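Local atomic coordinates of L544 (Acanthamoeba polyphaga mimivirus, PDB entry 4AMQ), a protein that probably acts as a metal-dependent nucleotidyl transferase carried in the virion, with a possible part in transcription-coupled DNA repair. Residues A[61-66]-A[273-278]; A[207-212]-A[301-306]; A[243-248]-A[358-363]. One frame throughout, in Å; residues are numbered along the deposited sequence.

Contact 1: A[61-66]-A[273-278]. With MN (manganese (II) ion), chain B; MN (manganese (II) ion), chain C.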
loop_
_atom_site.group_PDB
_atom_site.type_symbol
_atom_site.label_atom_id
_atom_site.label_comp_id
_atom_site.label_asym_id
_atom_site.label_seq_id
_atom_site.Cartn_x
_atom_site.Cartn_y
_atom_site.Cartn_z
ATOM N N ILE A 61 -2.161 -14.171 -7.784
ATOM C CA ILE A 61 -3.556 -13.780 -7.969
ATOM C C ILE A 61 -3.761 -13.191 -9.361
ATOM O O ILE A 61 -2.889 -12.493 -9.877
ATOM C CB ILE A 61 -4.016 -12.760 -6.909
ATOM C CG1 ILE A 61 -3.192 -11.473 -7.006
ATOM C CG2 ILE A 61 -3.925 -13.361 -5.511
ATOM C CD1 ILE A 61 -3.715 -10.350 -6.144
ATOM N N PRO A 62 -4.919 -13.475 -9.976
ATOM C CA PRO A 62 -5.175 -13.070 -11.363
ATOM C C PRO A 62 -5.124 -11.555 -11.567
ATOM O O PRO A 62 -4.575 -11.097 -12.566
ATOM C CB PRO A 62 -6.587 -13.604 -11.634
ATOM C CG PRO A 62 -7.197 -13.795 -10.288
ATOM C CD PRO A 62 -6.065 -14.184 -9.386
ATOM N N TYR A 63 -5.682 -10.792 -10.632
ATOM C CA TYR A 63 -5.690 -9.340 -10.761
ATOM C C TYR A 63 -4.565 -8.704 -9.959
ATOM O O TYR A 63 -4.783 -8.207 -8.855
ATOM C CB TYR A 63 -7.038 -8.767 -10.332
ATOM C CG TYR A 63 -8.184 -9.170 -11.233
ATOM C CD1 TYR A 63 -8.446 -8.476 -12.407
ATOM C CD2 TYR A 63 -9.005 -10.244 -10.906
ATOM C CE1 TYR A 63 -9.496 -8.839 -13.232
ATOM C CE2 TYR A 63 -10.056 -10.614 -11.723
ATOM C CZ TYR A 63 -10.297 -9.910 -12.884
ATOM O OH TYR A 63 -11.342 -10.277 -13.701
ATOM N N ILE A 64 -3.365 -8.713 -10.530
ATOM C CA ILE A 64 -2.176 -8.224 -9.838
ATOM C C ILE A 64 -2.396 -6.856 -9.191
ATOM O O ILE A 64 -2.913 -5.934 -9.822
ATOM C CB ILE A 64 -0.964 -8.153 -10.787
ATOM C CG1 ILE A 64 -0.668 -9.538 -11.367
ATOM C CG2 ILE A 64 0.257 -7.605 -10.060
ATOM C CD1 ILE A 64 0.509 -9.562 -12.310
ATOM N N THR A 65 -2.005 -6.741 -7.925
ATOM C CA THR A 65 -2.133 -5.491 -7.184
ATOM C C THR A 65 -0.767 -4.856 -6.961
ATOM O O THR A 65 -0.520 -3.726 -7.383
ATOM C CB THR A 65 -2.819 -5.709 -5.828
ATOM O OG1 THR A 65 -2.117 -6.719 -5.090
ATOM C CG2 THR A 65 -4.258 -6.148 -6.033
ATOM N N ASP A 66 0.120 -5.593 -6.301
ATOM C CA ASP A 66 1.472 -5.120 -6.064
ATOM C C ASP A 66 2.420 -6.296 -5.862
ATOM O O ASP A 66 1.995 -7.452 -5.835
ATOM C CB ASP A 66 1.509 -4.203 -4.844
ATOM C CG ASP A 66 1.174 -4.935 -3.559
ATOM O OD1 ASP A 66 0.142 -5.635 -3.520
ATOM O OD2 ASP A 66 1.950 -4.820 -2.592
ATOM N N PHE A 273 -14.409 -11.029 -7.260
ATOM C CA PHE A 273 -14.312 -9.630 -6.849
ATOM C C PHE A 273 -12.898 -9.079 -7.008
ATOM O O PHE A 273 -12.580 -8.002 -6.507
ATOM C CB PHE A 273 -14.787 -9.464 -5.406
ATOM C CG PHE A 273 -16.218 -9.873 -5.190
ATOM C CD1 PHE A 273 -17.250 -9.178 -5.801
ATOM C CD2 PHE A 273 -16.532 -10.946 -4.372
ATOM C CE1 PHE A 273 -18.565 -9.553 -5.606
ATOM C CE2 PHE A 273 -17.846 -11.323 -4.172
ATOM C CZ PHE A 273 -18.864 -10.625 -4.791
ATOM N N GLY A 274 -12.056 -9.825 -7.713
ATOM C CA GLY A 274 -10.670 -9.442 -7.911
ATOM C C GLY A 274 -10.468 -8.041 -8.464
ATOM O O GLY A 274 -9.569 -7.327 -8.027
ATOM N N LEU A 275 -11.301 -7.644 -9.421
ATOM C CA LEU A 275 -11.136 -6.349 -10.085
ATOM C C LEU A 275 -11.524 -5.182 -9.174
ATOM O O LEU A 275 -10.949 -4.098 -9.263
ATOM C CB LEU A 275 -11.923 -6.298 -11.401
ATOM C CG LEU A 275 -11.758 -5.019 -12.233
ATOM C CD1 LEU A 275 -10.287 -4.678 -12.431
ATOM C CD2 LEU A 275 -12.473 -5.138 -13.579
ATOM N N TYR A 276 -12.501 -5.408 -8.302
ATOM C CA TYR A 276 -12.872 -4.408 -7.306
ATOM C C TYR A 276 -11.681 -4.071 -6.413
ATOM O O TYR A 276 -11.428 -2.906 -6.115
ATOM C CB TYR A 276 -14.026 -4.907 -6.436
ATOM C CG TYR A 276 -15.337 -5.095 -7.166
ATOM C CD1 TYR A 276 -15.568 -6.228 -7.931
ATOM C CD2 TYR A 276 -16.348 -4.147 -7.079
ATOM C CE1 TYR A 276 -16.762 -6.409 -8.595
ATOM C CE2 TYR A 276 -17.549 -4.322 -7.742
ATOM C CZ TYR A 276 -17.748 -5.457 -8.499
ATOM O OH TYR A 276 -18.938 -5.647 -9.163
ATOM N N LYS A 277 -10.957 -5.098 -5.980
ATOM C CA LYS A 277 -9.806 -4.903 -5.104
ATOM C C LYS A 277 -8.652 -4.235 -5.849
ATOM O O LYS A 277 -7.969 -3.372 -5.301
ATOM C CB LYS A 277 -9.360 -6.237 -4.482
ATOM C CG LYS A 277 -8.007 -6.193 -3.787
ATOM C CD LYS A 277 -7.863 -7.320 -2.763
ATOM C CE LYS A 277 -8.023 -8.700 -3.385
ATOM N NZ LYS A 277 -6.883 -9.058 -4.274
ATOM N N GLN A 278 -8.448 -4.629 -7.102
ATOM C CA GLN A 278 -7.344 -4.094 -7.891
ATOM C C GLN A 278 -7.540 -2.605 -8.162
ATOM O O GLN A 278 -6.594 -1.826 -8.096
ATOM C CB GLN A 278 -7.186 -4.867 -9.205
ATOM C CG GLN A 278 -5.861 -4.606 -9.917
ATOM C CD GLN A 278 -5.892 -5.004 -11.382
ATOM O OE1 GLN A 278 -6.708 -4.500 -12.157
ATOM N NE2 GLN A 278 -5.002 -5.908 -11.768
HETATM MN MN MN B . 0.890 -7.051 -1.758
HETATM MN MN MN C . 2.794 -4.077 -0.704
HETATM O O HOH W 1 -6.996 -7.764 -7.006
HETATM O O HOH W 2 -3.890 -8.269 -2.864
HETATM O O HOH W 3 -1.347 -7.012 -1.464
HETATM O O HOH W 4 1.131 -2.184 -0.239
#
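Ile61 and Lys277 meet tip to tip where a loop of the nucleotidyltransferase domain lies on the first turns of helix 274-292 of the helical domain. The loop leads into strand 66-72 of the mixed sheet. CD1 of Ile61 is 3.9 Å from NZ of Lys277, whose salt bridge is to Glu270. Tyr63 carries most of the packing. Its CG is anti to its own carbonyl carbon (chi1 -66°), which lays the ring on the helix start. Leu275 N sits over the ring centre. Leu275 CB makes a CH-pi contact with the same ring, 4.3 Å from its centroid. Gly274 CA approaches Tyr63 CD2 obliquely, at 3.5 Å. One water donates to both Tyr63 O and Gly274 O and accepts from Lys277 NZ. Ile64 O takes a hydrogen bond of 2.9 Å from Gln278 NE2. The bond is bent (147° at the hydrogen), and the donor is tilted 26° from the carbonyl plane. Bonds from NE2 to Leu24 O and between OE1 and Arg282 further fix the amide. Thr65 rests its CG2 on Gln278 CA, 4.1 Å away. Its OG1 donates to the anti lone pair of Asp66 OD1. Asp66 binds both manganese ions, with Asp68 and Asp213 completing the acidic site. OD1 and OD2 of Asp66 both bind one manganese, at 2.4 and 2.6 Å, and OD2 bridges to the second at 2.2 Å.

Contact 2: A[207-212]-A[301-306]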
loop_
_atom_site.group_PDB
_atom_site.type_symbol
_atom_site.label_atom_id
_atom_site.label_comp_id
_atom_site.label_asym_id
_atom_site.label_seq_id
_atom_site.Cartn_x
_atom_site.Cartn_y
_atom_site.Cartn_z
ATOM N N TYR A 207 0.684 -0.389 -18.805
ATOM C CA TYR A 207 -0.063 0.853 -19.008
ATOM C C TYR A 207 -0.031 1.822 -17.821
ATOM O O TYR A 207 -0.355 3.000 -17.977
ATOM C CB TYR A 207 -1.519 0.545 -19.364
ATOM C CG TYR A 207 -1.703 -0.171 -20.682
ATOM C CD1 TYR A 207 -1.624 -1.554 -20.759
ATOM C CD2 TYR A 207 -1.965 0.536 -21.851
ATOM C CE1 TYR A 207 -1.795 -2.216 -21.960
ATOM C CE2 TYR A 207 -2.139 -0.116 -23.058
ATOM C CZ TYR A 207 -2.052 -1.493 -23.106
ATOM O OH TYR A 207 -2.222 -2.151 -24.301
ATOM N N TYR A 208 0.345 1.334 -16.641
ATOM C CA TYR A 208 0.346 2.173 -15.441
ATOM C C TYR A 208 1.265 1.614 -14.342
ATOM O O TYR A 208 1.681 0.459 -14.408
ATOM C CB TYR A 208 -1.089 2.358 -14.927
ATOM C CG TYR A 208 -1.779 1.063 -14.547
ATOM C CD1 TYR A 208 -1.515 0.448 -13.326
ATOM C CD2 TYR A 208 -2.697 0.459 -15.402
ATOM C CE1 TYR A 208 -2.142 -0.733 -12.967
ATOM C CE2 TYR A 208 -3.331 -0.726 -15.051
ATOM C CZ TYR A 208 -3.044 -1.316 -13.831
ATOM O OH TYR A 208 -3.662 -2.493 -13.464
ATOM N N PRO A 209 1.589 2.442 -13.332
ATOM C CA PRO A 209 2.533 2.079 -12.261
ATOM C C PRO A 209 2.017 1.003 -11.310
ATOM O O PRO A 209 0.829 0.957 -10.999
ATOM C CB PRO A 209 2.715 3.393 -11.490
ATOM C CG PRO A 209 2.228 4.463 -12.409
ATOM C CD PRO A 209 1.146 3.839 -13.215
ATOM N N ILE A 210 2.931 0.156 -10.849
ATOM C CA ILE A 210 2.633 -0.911 -9.902
ATOM C C ILE A 210 3.607 -0.815 -8.731
ATOM O O ILE A 210 4.795 -0.573 -8.923
ATOM C CB ILE A 210 2.767 -2.294 -10.573
ATOM C CG1 ILE A 210 1.761 -2.422 -11.713
ATOM C CG2 ILE A 210 2.559 -3.410 -9.569
ATOM C CD1 ILE A 210 0.324 -2.305 -11.255
ATOM N N GLY A 211 3.099 -0.983 -7.519
ATOM C CA GLY A 211 3.934 -0.894 -6.337
ATOM C C GLY A 211 4.828 -2.109 -6.167
ATOM O O GLY A 211 4.383 -3.245 -6.296
ATOM N N PHE A 212 6.103 -1.856 -5.901
ATOM C CA PHE A 212 7.043 -2.901 -5.527
ATOM C C PHE A 212 7.619 -2.525 -4.168
ATOM O O PHE A 212 8.334 -1.531 -4.050
ATOM C CB PHE A 212 8.177 -3.015 -6.555
ATOM C CG PHE A 212 7.795 -3.750 -7.813
ATOM C CD1 PHE A 212 6.950 -3.171 -8.744
ATOM C CD2 PHE A 212 8.283 -5.023 -8.061
ATOM C CE1 PHE A 212 6.600 -3.851 -9.903
ATOM C CE2 PHE A 212 7.938 -5.705 -9.218
ATOM C CZ PHE A 212 7.097 -5.118 -10.139
ATOM N N LYS A 301 -2.747 10.720 -16.124
ATOM C CA LYS A 301 -3.637 10.442 -17.241
ATOM C C LYS A 301 -3.687 8.955 -17.564
ATOM O O LYS A 301 -4.755 8.410 -17.823
ATOM C CB LYS A 301 -3.212 11.230 -18.484
ATOM C CG LYS A 301 -3.959 10.820 -19.740
ATOM C CD LYS A 301 -3.488 11.591 -20.967
ATOM C CE LYS A 301 -3.897 13.049 -20.904
ATOM N NZ LYS A 301 -3.611 13.741 -22.194
ATOM N N SER A 302 -2.531 8.300 -17.557
ATOM C CA SER A 302 -2.488 6.878 -17.865
ATOM C C SER A 302 -3.304 6.091 -16.835
ATOM O O SER A 302 -4.034 5.168 -17.184
ATOM C CB SER A 302 -1.042 6.368 -17.937
ATOM O OG SER A 302 -0.462 6.257 -16.646
ATOM N N ILE A 303 -3.186 6.475 -15.568
ATOM C CA ILE A 303 -3.938 5.830 -14.502
ATOM C C ILE A 303 -5.441 6.049 -14.672
ATOM O O ILE A 303 -6.224 5.102 -14.603
ATOM C CB ILE A 303 -3.493 6.323 -13.111
ATOM C CG1 ILE A 303 -2.121 5.745 -12.751
ATOM C CG2 ILE A 303 -4.529 5.948 -12.055
ATOM C CD1 ILE A 303 -1.561 6.257 -11.433
ATOM N N ILE A 304 -5.834 7.300 -14.901
ATOM C CA ILE A 304 -7.242 7.654 -15.080
ATOM C C ILE A 304 -7.859 6.941 -16.281
ATOM O O ILE A 304 -8.987 6.456 -16.219
ATOM C CB ILE A 304 -7.423 9.173 -15.251
ATOM C CG1 ILE A 304 -7.113 9.901 -13.941
ATOM C CG2 ILE A 304 -8.839 9.497 -15.714
ATOM C CD1 ILE A 304 -8.086 9.594 -12.826
ATOM N N ILE A 305 -7.116 6.879 -17.377
ATOM C CA ILE A 305 -7.586 6.179 -18.568
ATOM C C ILE A 305 -7.823 4.692 -18.308
ATOM O O ILE A 305 -8.838 4.136 -18.735
ATOM C CB ILE A 305 -6.609 6.350 -19.739
ATOM C CG1 ILE A 305 -6.774 7.746 -20.350
ATOM C CG2 ILE A 305 -6.841 5.270 -20.785
ATOM C CD1 ILE A 305 -5.835 8.032 -21.508
ATOM N N SER A 306 -6.890 4.049 -17.607
ATOM C CA SER A 306 -7.027 2.628 -17.310
ATOM C C SER A 306 -8.224 2.367 -16.406
ATOM O O SER A 306 -8.880 1.334 -16.521
ATOM C CB SER A 306 -5.753 2.073 -16.662
ATOM O OG SER A 306 -5.626 2.514 -15.320
HETATM O O HOH W 5 -3.515 3.526 -19.346
#
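Ser302 packs its CB against Tyr207 O, 3.4 Å away, where helix 297-311 of the helical domain runs past the start of strand 209-217. That strand belongs to the mixed sheet of the nucleotidyltransferase domain, so the contact is another place where the two domains meet. Ser302 OG is spent within its own helix, on a hydrogen bond to Thr299 O. A water completes this corner. It donates to Ser302 O at 2.8 Å and, weakly, to Tyr207 O.

Ile303 supplies the apolar part. Its CB leaves the helix alongside the strand, and the tip of the side chain bends in toward it. CG1 stands beside the backbone N, anti to the carbonyl carbon (chi1 -73°), and this branch does the touching. Ile303 CG1 lies 3.8 Å from Pro209 CD and 4.2 Å from Tyr208 CB. The side chains of Ile303 and Pro209 cross at about a right angle. Helix 274-292 continues the apolar surface, with Tyr286 on Ile303 and Ile289 on Pro209.

One turn further on, Ser306 meets the ring of Tyr208. The ring touches the serine through its CD2 side, with CB of Ser306 3.7 Å from CD2 of Tyr208. Leu24, Gln278 and Arg282 also touch this tyrosine, so it is packed between the N-terminal segment at Leu24 and two helices. Ser306 OG has a weak hydrogen bond with Arg282 NH2. Its stronger partner is inside the helix. The hydroxyl is turned back between the backbone N and the carbonyl carbon of its own residue (chi1 73°). There Ser306 OG donates to Ile303 O, three residues earlier, at 2.8 Å, while the same OG stays 3.6 Å from Tyr208 CD2.

Contact 3: A[243-248]-A[358-363]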
loop_
_atom_site.group_PDB
_atom_site.type_symbol
_atom_site.label_atom_id
_atom_site.label_comp_id
_atom_site.label_asym_id
_atom_site.label_seq_id
_atom_site.Cartn_x
_atom_site.Cartn_y
_atom_site.Cartn_z
ATOM N N GLU A 243 -17.751 -3.922 6.478
ATOM C CA GLU A 243 -17.034 -4.057 5.214
ATOM C C GLU A 243 -16.965 -5.537 4.850
ATOM O O GLU A 243 -15.939 -6.189 5.052
ATOM C CB GLU A 243 -15.619 -3.483 5.326
ATOM C CG GLU A 243 -15.554 -1.988 5.599
ATOM C CD GLU A 243 -15.648 -1.651 7.074
ATOM O OE1 GLU A 243 -15.685 -2.587 7.901
ATOM O OE2 GLU A 243 -15.683 -0.447 7.407
ATOM N N TYR A 244 -18.060 -6.055 4.307
ATOM C CA TYR A 244 -18.240 -7.496 4.142
ATOM C C TYR A 244 -17.240 -8.168 3.205
ATOM O O TYR A 244 -16.962 -9.356 3.342
ATOM C CB TYR A 244 -19.676 -7.802 3.711
ATOM C CG TYR A 244 -20.697 -7.426 4.763
ATOM C CD1 TYR A 244 -20.582 -7.898 6.066
ATOM C CD2 TYR A 244 -21.759 -6.580 4.463
ATOM C CE1 TYR A 244 -21.505 -7.552 7.036
ATOM C CE2 TYR A 244 -22.687 -6.227 5.427
ATOM C CZ TYR A 244 -22.555 -6.716 6.711
ATOM O OH TYR A 244 -23.475 -6.368 7.674
ATOM N N TYR A 245 -16.705 -7.414 2.251
ATOM C CA TYR A 245 -15.697 -7.957 1.351
ATOM C C TYR A 245 -14.380 -8.195 2.084
ATOM O O TYR A 245 -13.756 -9.247 1.940
ATOM C CB TYR A 245 -15.466 -7.026 0.165
ATOM C CG TYR A 245 -14.332 -7.473 -0.724
ATOM C CD1 TYR A 245 -14.434 -8.636 -1.473
ATOM C CD2 TYR A 245 -13.160 -6.736 -0.814
ATOM C CE1 TYR A 245 -13.406 -9.053 -2.283
ATOM C CE2 TYR A 245 -12.121 -7.144 -1.630
ATOM C CZ TYR A 245 -12.253 -8.302 -2.363
ATOM O OH TYR A 245 -11.227 -8.718 -3.181
ATOM N N PHE A 246 -13.965 -7.213 2.874
ATOM C CA PHE A 246 -12.708 -7.313 3.600
ATOM C C PHE A 246 -12.814 -8.233 4.817
ATOM O O PHE A 246 -11.805 -8.722 5.326
ATOM C CB PHE A 246 -12.200 -5.921 3.982
ATOM C CG PHE A 246 -11.816 -5.081 2.794
ATOM C CD1 PHE A 246 -10.572 -5.230 2.198
ATOM C CD2 PHE A 246 -12.702 -4.160 2.259
ATOM C CE1 PHE A 246 -10.216 -4.469 1.098
ATOM C CE2 PHE A 246 -12.352 -3.397 1.159
ATOM C CZ PHE A 246 -11.106 -3.550 0.579
ATOM N N MET A 247 -14.040 -8.481 5.264
ATOM C CA MET A 247 -14.277 -9.404 6.367
ATOM C C MET A 247 -14.165 -10.855 5.907
ATOM O O MET A 247 -14.146 -11.771 6.725
ATOM C CB MET A 247 -15.643 -9.140 7.003
ATOM C CG MET A 247 -15.753 -7.765 7.652
ATOM S SD MET A 247 -17.453 -7.194 7.856
ATOM C CE MET A 247 -18.049 -8.329 9.110
ATOM N N LEU A 248 -14.090 -11.060 4.594
ATOM C CA LEU A 248 -13.846 -12.389 4.044
ATOM C C LEU A 248 -12.395 -12.808 4.263
ATOM O O LEU A 248 -12.090 -13.998 4.319
ATOM C CB LEU A 248 -14.164 -12.429 2.546
ATOM C CG LEU A 248 -15.620 -12.284 2.100
ATOM C CD1 LEU A 248 -15.694 -12.233 0.583
ATOM C CD2 LEU A 248 -16.480 -13.416 2.640
ATOM N N LYS A 358 -21.428 -4.738 -0.510
ATOM C CA LYS A 358 -22.821 -5.136 -0.684
ATOM C C LYS A 358 -22.923 -6.505 -1.345
ATOM O O LYS A 358 -23.674 -7.368 -0.892
ATOM C CB LYS A 358 -23.570 -4.103 -1.529
ATOM C CG LYS A 358 -25.052 -4.401 -1.698
ATOM C CD LYS A 358 -25.632 -3.682 -2.906
ATOM C CE LYS A 358 -27.150 -3.777 -2.924
ATOM N NZ LYS A 358 -27.627 -5.177 -2.747
ATOM N N GLN A 359 -22.165 -6.698 -2.418
ATOM C CA GLN A 359 -22.183 -7.955 -3.155
ATOM C C GLN A 359 -21.493 -9.074 -2.385
ATOM O O GLN A 359 -21.556 -10.239 -2.781
ATOM C CB GLN A 359 -21.504 -7.789 -4.516
ATOM C CG GLN A 359 -22.163 -6.775 -5.436
ATOM C CD GLN A 359 -21.387 -6.585 -6.722
ATOM O OE1 GLN A 359 -21.295 -7.494 -7.549
ATOM N NE2 GLN A 359 -20.806 -5.403 -6.892
ATOM N N SER A 360 -20.830 -8.718 -1.288
ATOM C CA SER A 360 -20.046 -9.686 -0.523
ATOM C C SER A 360 -20.767 -10.189 0.727
ATOM O O SER A 360 -20.413 -11.232 1.271
ATOM C CB SER A 360 -18.694 -9.089 -0.126
ATOM O OG SER A 360 -17.816 -9.029 -1.233
ATOM N N LYS A 361 -21.777 -9.447 1.172
ATOM C CA LYS A 361 -22.436 -9.721 2.447
ATOM C C LYS A 361 -22.921 -11.157 2.586
ATOM O O LYS A 361 -22.817 -11.749 3.660
ATOM C CB LYS A 361 -23.599 -8.751 2.672
ATOM C CG LYS A 361 -24.395 -9.021 3.945
ATOM C CD LYS A 361 -25.451 -7.951 4.189
ATOM C CE LYS A 361 -26.366 -8.337 5.341
ATOM N NZ LYS A 361 -25.620 -8.615 6.605
ATOM N N LYS A 362 -23.448 -11.710 1.497
ATOM C CA LYS A 362 -24.010 -13.054 1.513
ATOM C C LYS A 362 -22.937 -14.128 1.622
ATOM O O LYS A 362 -23.135 -15.148 2.284
ATOM C CB LYS A 362 -24.859 -13.289 0.267
ATOM C CG LYS A 362 -24.234 -12.736 -0.997
ATOM C CD LYS A 362 -25.028 -13.120 -2.236
ATOM C CE LYS A 362 -24.932 -14.607 -2.510
ATOM N NZ LYS A 362 -25.415 -14.958 -3.874
ATOM N N TYR A 363 -21.802 -13.905 0.965
ATOM C CA TYR A 363 -20.699 -14.849 1.064
ATOM C C TYR A 363 -20.095 -14.814 2.458
ATOM O O TYR A 363 -19.590 -15.821 2.952
ATOM C CB TYR A 363 -19.640 -14.565 0.005
ATOM C CG TYR A 363 -20.186 -14.687 -1.391
ATOM C CD1 TYR A 363 -20.264 -15.921 -2.018
ATOM C CD2 TYR A 363 -20.648 -13.570 -2.078
ATOM C CE1 TYR A 363 -20.775 -16.043 -3.290
ATOM C CE2 TYR A 363 -21.163 -13.682 -3.351
ATOM C CZ TYR A 363 -21.224 -14.922 -3.953
ATOM O OH TYR A 363 -21.734 -15.050 -5.224
#
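Lys361 NZ gives a weak hydrogen bond to Tyr244 OH at 3.3 Å, the one polar bond between segments 243-248 and 358-363. The two side chains lie side by side and point the same way. The lysine chain runs along one face of the tyrosine ring. Lys361 CG makes a CH-pi contact, 3.8 Å from the centroid of the Tyr244 ring and offset toward the rim. The chain is extended up to CE and bends at its last torsion (chi4 56°). This turns NZ to the phenol.

Ser360 fits beside Tyr245. Ser360 OG lies at the ring edge, near the plane, 3.4 Å from Tyr245 CD1. That hydroxyl has its hydrogen bond to Val356 O, in the preceding turn of its helix. Tyr245 OH reaches away to Ile269 O, and Tyr245 N bonds to Asn357 OD1. Leu248 closes the contact, with its CD2 4.3 Å from Tyr363 CB. Ile268 of helix 259-272 touches both of these side chains.

Helix 334-368 is kinked here; the N atoms of Lys362 and Tyr363 have no bond to the turn before. The arrangement is a type I beta turn, Tyr245 to Leu248, leading into helix 248-254 and packed on a long kinked helix within the all-helical second domain.

Overall arrangement
Contacts 1 and 2 both join the nucleotidyltransferase domain to the helical domain, contact 1 through the loop before strand 66-72 and contact 2 through the start of strand 209-217. Their centres are 14 Å apart. They touch beside the metal site, where Asp66 CB lies 3.4 Å from Gly211 O. The two strands run parallel there and bring in Asp66, Asp68 and Asp213. Contact 3 lies within the helical domain, its centre 16 Å from that of contact 1. They meet through a probable hydrogen bond of 3.0 Å between Tyr276 OH and Gln359 NE2 and through Tyr245 packing on Phe273 and Lys277. The Tyr245 side chain is about 12 Å from a manganese. Contacts 2 and 3 do not touch.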